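Long-range contact in peptidoglycan-N-acetylglucosamine deacetylase BC_1974 (Bacillus cereus, PDB 5N1P), which removes the acetyl group from N-acetylglucosamine residues of peptidoglycan, as a metal-dependent hydrolase that can use zinc, cobalt or nickel: residues P93-L106 with V115-D127. Residues are numbered along the deposited sequence; the frame is centred on the assembly and turned at random.
Sequences PKLTRPPYGSMPGL and VEGGFKVWDWTID. With 8GK (~{N}-oxidanylnaphthalene-1-carboxamide), chain E.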
loop_
_atom_site.group_PDB
_atom_site.type_symbol
_atom_site.label_atom_id
_atom_site.label_comp_id
_atom_site.label_asym_id
_atom_site.label_seq_id
_atom_site.Cartn_x
_atom_site.Cartn_y
_atom_site.Cartn_z
ATOM N N PRO A 93 -7.299 -11.152 3.939
ATOM C CA PRO A 93 -7.238 -9.727 4.294
ATOM C C PRO A 93 -8.506 -8.995 3.924
ATOM O O PRO A 93 -9.144 -9.387 2.945
ATOM C CB PRO A 93 -6.082 -9.203 3.454
ATOM C CG PRO A 93 -5.276 -10.447 3.090
ATOM C CD PRO A 93 -6.295 -11.509 2.921
ATOM N N LYS A 94 -8.829 -7.931 4.658
ATOM C CA LYS A 94 -10.020 -7.138 4.353
ATOM C C LYS A 94 -9.705 -5.812 3.660
ATOM O O LYS A 94 -10.579 -5.241 3.024
ATOM C CB LYS A 94 -10.822 -6.854 5.625
ATOM C CG LYS A 94 -11.378 -8.118 6.299
ATOM C CD LYS A 94 -12.143 -8.989 5.304
ATOM C CE LYS A 94 -12.739 -10.248 5.958
ATOM N NZ LYS A 94 -11.729 -11.323 6.198
ATOM N N LEU A 95 -8.474 -5.314 3.785
ATOM C CA LEU A 95 -8.168 -3.979 3.264
ATOM C C LEU A 95 -7.740 -4.007 1.804
ATOM O O LEU A 95 -6.872 -4.785 1.402
ATOM C CB LEU A 95 -7.083 -3.313 4.115
ATOM C CG LEU A 95 -6.809 -1.840 3.786
ATOM C CD1 LEU A 95 -8.040 -0.972 4.086
ATOM C CD2 LEU A 95 -5.583 -1.382 4.572
ATOM N N THR A 96 -8.360 -3.141 1.011
ATOM C CA THR A 96 -8.030 -2.976 -0.389
ATOM C C THR A 96 -7.511 -1.556 -0.628
ATOM O O THR A 96 -7.862 -0.625 0.090
ATOM C CB THR A 96 -9.252 -3.220 -1.303
ATOM O OG1 THR A 96 -10.191 -2.137 -1.151
ATOM C CG2 THR A 96 -9.933 -4.519 -0.929
ATOM N N ARG A 97 -6.654 -1.434 -1.627
ATOM C CA ARG A 97 -6.154 -0.138 -2.107
ATOM C C ARG A 97 -6.569 -0.029 -3.572
ATOM O O ARG A 97 -6.178 -0.851 -4.396
ATOM C CB ARG A 97 -4.634 -0.072 -1.914
ATOM C CG ARG A 97 -3.823 0.848 -2.818
ATOM C CD ARG A 97 -3.904 2.324 -2.443
ATOM N NE ARG A 97 -3.664 2.705 -1.053
ATOM C CZ ARG A 97 -2.468 2.890 -0.491
ATOM N NH1 ARG A 97 -1.354 2.611 -1.159
ATOM N NH2 ARG A 97 -2.384 3.307 0.773
ATOM N N PRO A 98 -7.409 0.964 -3.904
ATOM C CA PRO A 98 -7.887 1.030 -5.294
ATOM C C PRO A 98 -6.798 1.447 -6.267
ATOM O O PRO A 98 -6.131 2.457 -6.051
ATOM C CB PRO A 98 -8.983 2.114 -5.265
ATOM C CG PRO A 98 -9.293 2.339 -3.821
ATOM C CD PRO A 98 -8.052 1.968 -3.035
ATOM N N PRO A 99 -6.625 0.681 -7.348
ATOM C CA PRO A 99 -5.792 1.220 -8.416
ATOM C C PRO A 99 -6.315 2.593 -8.863
ATOM O O PRO A 99 -7.518 2.761 -9.044
ATOM C CB PRO A 99 -5.934 0.177 -9.518
ATOM C CG PRO A 99 -6.154 -1.110 -8.775
ATOM C CD PRO A 99 -7.002 -0.723 -7.587
ATOM N N TYR A 100 -5.407 3.553 -9.012
ATOM C CA TYR A 100 -5.721 4.933 -9.412
ATOM C C TYR A 100 -6.486 5.703 -8.334
ATOM O O TYR A 100 -6.941 6.830 -8.571
ATOM C CB TYR A 100 -6.487 4.966 -10.749
ATOM C CG TYR A 100 -5.796 4.118 -11.786
ATOM C CD1 TYR A 100 -4.600 4.537 -12.378
ATOM C CD2 TYR A 100 -6.298 2.880 -12.136
ATOM C CE1 TYR A 100 -3.947 3.738 -13.308
ATOM C CE2 TYR A 100 -5.651 2.080 -13.056
ATOM C CZ TYR A 100 -4.477 2.512 -13.634
ATOM O OH TYR A 100 -3.836 1.691 -14.539
ATOM N N GLY A 101 -6.593 5.123 -7.142
ATOM C CA GLY A 101 -7.313 5.774 -6.051
ATOM C C GLY A 101 -8.821 5.617 -6.196
ATOM O O GLY A 101 -9.308 5.269 -7.263
ATOM N N SER A 102 -9.567 5.890 -5.131
ATOM C CA SER A 102 -11.016 5.651 -5.148
ATOM C C SER A 102 -11.837 6.700 -5.883
ATOM O O SER A 102 -13.007 6.454 -6.185
ATOM C CB SER A 102 -11.560 5.543 -3.720
ATOM O OG SER A 102 -11.429 6.772 -3.031
ATOM N N MET A 103 -11.242 7.859 -6.156
ATOM C CA MET A 103 -11.972 9.006 -6.707
ATOM C C MET A 103 -11.535 9.302 -8.139
ATOM O O MET A 103 -10.369 9.610 -8.370
ATOM C CB MET A 103 -11.740 10.241 -5.828
ATOM C CG MET A 103 -12.285 11.534 -6.396
ATOM S SD MET A 103 -14.043 11.615 -6.080
ATOM C CE MET A 103 -14.095 11.717 -4.283
ATOM N N PRO A 104 -12.470 9.264 -9.098
ATOM C CA PRO A 104 -13.916 9.091 -8.933
ATOM C C PRO A 104 -14.415 7.666 -9.177
ATOM O O PRO A 104 -15.632 7.458 -9.178
ATOM C CB PRO A 104 -14.479 10.030 -10.000
ATOM C CG PRO A 104 -13.483 9.886 -11.124
ATOM C CD PRO A 104 -12.127 9.622 -10.488
ATOM N N GLY A 105 -13.505 6.717 -9.382
ATOM C CA GLY A 105 -13.856 5.363 -9.784
ATOM C C GLY A 105 -14.856 4.611 -8.917
ATOM O O GLY A 105 -15.802 4.005 -9.431
ATOM N N LEU A 106 -14.647 4.631 -7.605
ATOM C CA LEU A 106 -15.522 3.900 -6.690
ATOM C C LEU A 106 -16.778 4.705 -6.404
ATOM O O LEU A 106 -16.870 5.397 -5.392
ATOM C CB LEU A 106 -14.807 3.578 -5.375
ATOM C CG LEU A 106 -13.926 2.340 -5.247
ATOM C CD1 LEU A 106 -13.579 2.171 -3.770
ATOM C CD2 LEU A 106 -14.589 1.073 -5.806
ATOM N N VAL A 115 -18.635 -2.493 1.046
ATOM C CA VAL A 115 -19.068 -2.653 2.427
ATOM C C VAL A 115 -19.768 -3.996 2.596
ATOM O O VAL A 115 -19.492 -4.734 3.546
ATOM C CB VAL A 115 -20.001 -1.493 2.859
ATOM C CG1 VAL A 115 -20.559 -1.729 4.259
ATOM C CG2 VAL A 115 -19.255 -0.160 2.787
ATOM N N GLU A 116 -20.641 -4.323 1.648
ATOM C CA GLU A 116 -21.423 -5.557 1.711
ATOM C C GLU A 116 -20.534 -6.799 1.588
ATOM O O GLU A 116 -20.876 -7.870 2.087
ATOM C CB GLU A 116 -22.504 -5.563 0.620
ATOM C CG GLU A 116 -23.664 -4.609 0.906
ATOM C CD GLU A 116 -24.381 -4.118 -0.354
ATOM O OE1 GLU A 116 -24.134 -4.662 -1.453
ATOM O OE2 GLU A 116 -25.189 -3.169 -0.241
ATOM N N GLY A 117 -19.399 -6.645 0.922
ATOM C CA GLY A 117 -18.454 -7.732 0.754
ATOM C C GLY A 117 -17.483 -7.885 1.909
ATOM O O GLY A 117 -16.665 -8.800 1.908
ATOM N N GLY A 118 -17.567 -6.992 2.889
ATOM C CA GLY A 118 -16.737 -7.078 4.080
ATOM C C GLY A 118 -15.361 -6.464 3.891
ATOM O O GLY A 118 -14.446 -6.721 4.676
ATOM N N PHE A 119 -15.216 -5.648 2.854
ATOM C CA PHE A 119 -13.923 -5.035 2.549
ATOM C C PHE A 119 -13.820 -3.624 3.105
ATOM O O PHE A 119 -14.836 -2.962 3.347
ATOM C CB PHE A 119 -13.688 -4.984 1.034
ATOM C CG PHE A 119 -13.534 -6.321 0.409
ATOM C CD1 PHE A 119 -12.324 -6.992 0.485
ATOM C CD2 PHE A 119 -14.594 -6.927 -0.238
ATOM C CE1 PHE A 119 -12.171 -8.242 -0.087
ATOM C CE2 PHE A 119 -14.439 -8.178 -0.804
ATOM C CZ PHE A 119 -13.224 -8.828 -0.727
ATOM N N LYS A 120 -12.587 -3.169 3.290
ATOM C CA LYS A 120 -12.291 -1.770 3.552
ATOM C C LYS A 120 -11.457 -1.201 2.402
ATOM O O LYS A 120 -10.910 -1.953 1.586
ATOM C CB LYS A 120 -11.537 -1.588 4.881
ATOM C CG LYS A 120 -12.268 -2.088 6.126
ATOM C CD LYS A 120 -13.520 -1.273 6.426
ATOM C CE LYS A 120 -14.159 -1.749 7.728
ATOM N NZ LYS A 120 -15.433 -1.035 8.014
ATOM N N VAL A 121 -11.369 0.126 2.343
ATOM C CA VAL A 121 -10.643 0.813 1.289
ATOM C C VAL A 121 -9.737 1.870 1.895
ATOM O O VAL A 121 -10.210 2.740 2.634
ATOM C CB VAL A 121 -11.600 1.520 0.288
ATOM C CG1 VAL A 121 -10.819 2.485 -0.604
ATOM C CG2 VAL A 121 -12.364 0.509 -0.543
ATOM N N TRP A 122 -8.446 1.810 1.578
ATOM C CA TRP A 122 -7.531 2.879 1.957
ATOM C C TRP A 122 -6.951 3.537 0.719
ATOM O O TRP A 122 -6.389 2.851 -0.160
ATOM C CB TRP A 122 -6.381 2.368 2.833
ATOM C CG TRP A 122 -6.551 2.645 4.294
ATOM C CD1 TRP A 122 -7.726 2.918 4.951
ATOM C CD2 TRP A 122 -5.510 2.734 5.273
ATOM N NE1 TRP A 122 -7.472 3.142 6.291
ATOM C CE2 TRP A 122 -6.116 3.047 6.506
ATOM C CE3 TRP A 122 -4.118 2.575 5.225
ATOM C CZ2 TRP A 122 -5.387 3.211 7.682
ATOM C CZ3 TRP A 122 -3.394 2.735 6.398
ATOM C CH2 TRP A 122 -4.033 3.053 7.607
ATOM N N ASP A 123 -7.107 4.858 0.644
ATOM C CA ASP A 123 -6.335 5.656 -0.287
ATOM C C ASP A 123 -5.067 6.083 0.462
ATOM O O ASP A 123 -4.437 5.249 1.111
ATOM C CB ASP A 123 -7.153 6.852 -0.801
ATOM C CG ASP A 123 -8.318 6.421 -1.684
ATOM O OD1 ASP A 123 -8.073 5.722 -2.688
ATOM O OD2 ASP A 123 -9.488 6.773 -1.388
ATOM N N TRP A 124 -4.690 7.355 0.392
ATOM C CA TRP A 124 -3.456 7.781 1.046
ATOM C C TRP A 124 -3.555 9.245 1.411
ATOM O O TRP A 124 -4.479 9.913 0.954
ATOM C CB TRP A 124 -2.250 7.531 0.131
ATOM C CG TRP A 124 -2.434 8.123 -1.226
ATOM C CD1 TRP A 124 -2.078 9.387 -1.624
ATOM C CD2 TRP A 124 -3.036 7.500 -2.368
ATOM N NE1 TRP A 124 -2.415 9.582 -2.939
ATOM C CE2 TRP A 124 -3.011 8.443 -3.420
ATOM C CE3 TRP A 124 -3.604 6.237 -2.601
ATOM C CZ2 TRP A 124 -3.525 8.168 -4.690
ATOM C CZ3 TRP A 124 -4.117 5.965 -3.857
ATOM C CH2 TRP A 124 -4.068 6.930 -4.888
ATOM N N THR A 125 -2.624 9.734 2.232
ATOM C CA THR A 125 -2.593 11.165 2.574
ATOM C C THR A 125 -1.371 11.864 2.008
ATOM O O THR A 125 -1.355 13.105 1.883
ATOM C CB THR A 125 -2.619 11.405 4.097
ATOM O OG1 THR A 125 -1.425 10.895 4.700
ATOM C CG2 THR A 125 -3.840 10.752 4.735
ATOM N N ILE A 126 -0.338 11.094 1.703
ATOM C CA ILE A 126 0.886 11.629 1.103
ATOM C C ILE A 126 1.253 10.810 -0.116
ATOM O O ILE A 126 1.420 9.597 -0.013
ATOM C CB ILE A 126 2.062 11.606 2.078
ATOM C CG1 ILE A 126 1.797 12.543 3.260
ATOM C CG2 ILE A 126 3.372 11.986 1.363
ATOM C CD1 ILE A 126 2.859 12.462 4.339
ATOM N N ASP A 127 1.347 11.463 -1.266
ATOM C CA ASP A 127 1.800 10.818 -2.493
ATOM C C ASP A 127 3.286 11.122 -2.691
ATOM O O ASP A 127 3.674 12.281 -2.820
ATOM C CB ASP A 127 0.957 11.303 -3.674
ATOM C CG ASP A 127 1.411 10.747 -5.015
ATOM O OD1 ASP A 127 2.336 9.911 -5.073
ATOM O OD2 ASP A 127 0.806 11.153 -6.034
HETATM C C1 8GK E . -2.001 3.379 -7.928
HETATM C C2 8GK E . -2.241 4.745 -8.481
HETATM C C3 8GK E . -1.903 4.987 -9.805
HETATM C C4 8GK E . -2.132 6.242 -10.355
HETATM C C5 8GK E . -2.709 7.254 -9.587
HETATM C C6 8GK E . -3.050 7.008 -8.262
HETATM C C7 8GK E . -2.818 5.749 -7.712
HETATM C C8 8GK E . -1.781 6.472 -11.679
HETATM C C9 8GK E . -1.204 5.466 -12.450
HETATM C C10 8GK E . -0.974 4.212 -11.896
HETATM C C11 8GK E . -1.328 3.978 -10.573
HETATM O O12 8GK E . -2.683 2.481 -8.379
HETATM N N13 8GK E . -1.062 3.145 -7.013
HETATM O O14 8GK E . -0.420 1.909 -7.066
#
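Two bends, at chi2 and chi3, bring the guanidinium of Arg-97 to the backbone carbonyls of Trp-122 and Asp-123, while chi1 of 65° sets Ser-102 OG between its own backbone N and carbonyl carbon, facing the Asp-123 carboxylate. Arg-97 NE donates to Trp-122 O at 2.9 Å; this oxygen lies almost in the guanidinium plane, although the donor stands well above the carbonyl plane. NH2 adds a weak bond to Asp-123 O, and Trp-124 turns its CE3 edge toward one guanidinium face, off centre, the planes 78° apart. NH1 forms a salt bridge with Asp-9, the inferred proton acceptor, so Arg-97 probably helps position that base. The Asp-123 carboxylate grips Ser-102 through both oxygens, each met on its syn side: OD1 takes Ser-102 N at 2.9 Å and OD2 takes Ser-102 OG at 2.5 Å. Phe-200 N also donates to OD2. Upstream, Lys-120 N to Lys-94 O, Thr-96 N to Lys-120 O and Trp-122 N to Thr-96 O form a parallel ladder, and Thr-96 OG1 is a second donor to Lys-120 O (2.8 Å). Leu-95 CD2 lies over one face of the Trp-122 ring, off centre, whereas Val-121 sets CG1 against Pro-98 CG (3.6 Å) and CG2 tip to tip with Leu-106 CD1 (3.8 Å). The type II turn from Pro-98 to Gly-101 presents Tyr-100 N to the inhibitor carbonyl O12 (3.0 Å, N-H...O 168°), and Trp-124 CH2 approaches naphthalene C7 at 3.3 Å. Strand 95-96, helix 108-116 and strand 120-121 thus make a beta-alpha-beta crossover of the NodB homology (CE4) domain, and the loops that follow its two strands contribute Pro-99, Tyr-100, Gly-101 and Trp-124 to the inhibitor pocket beside the zinc ion.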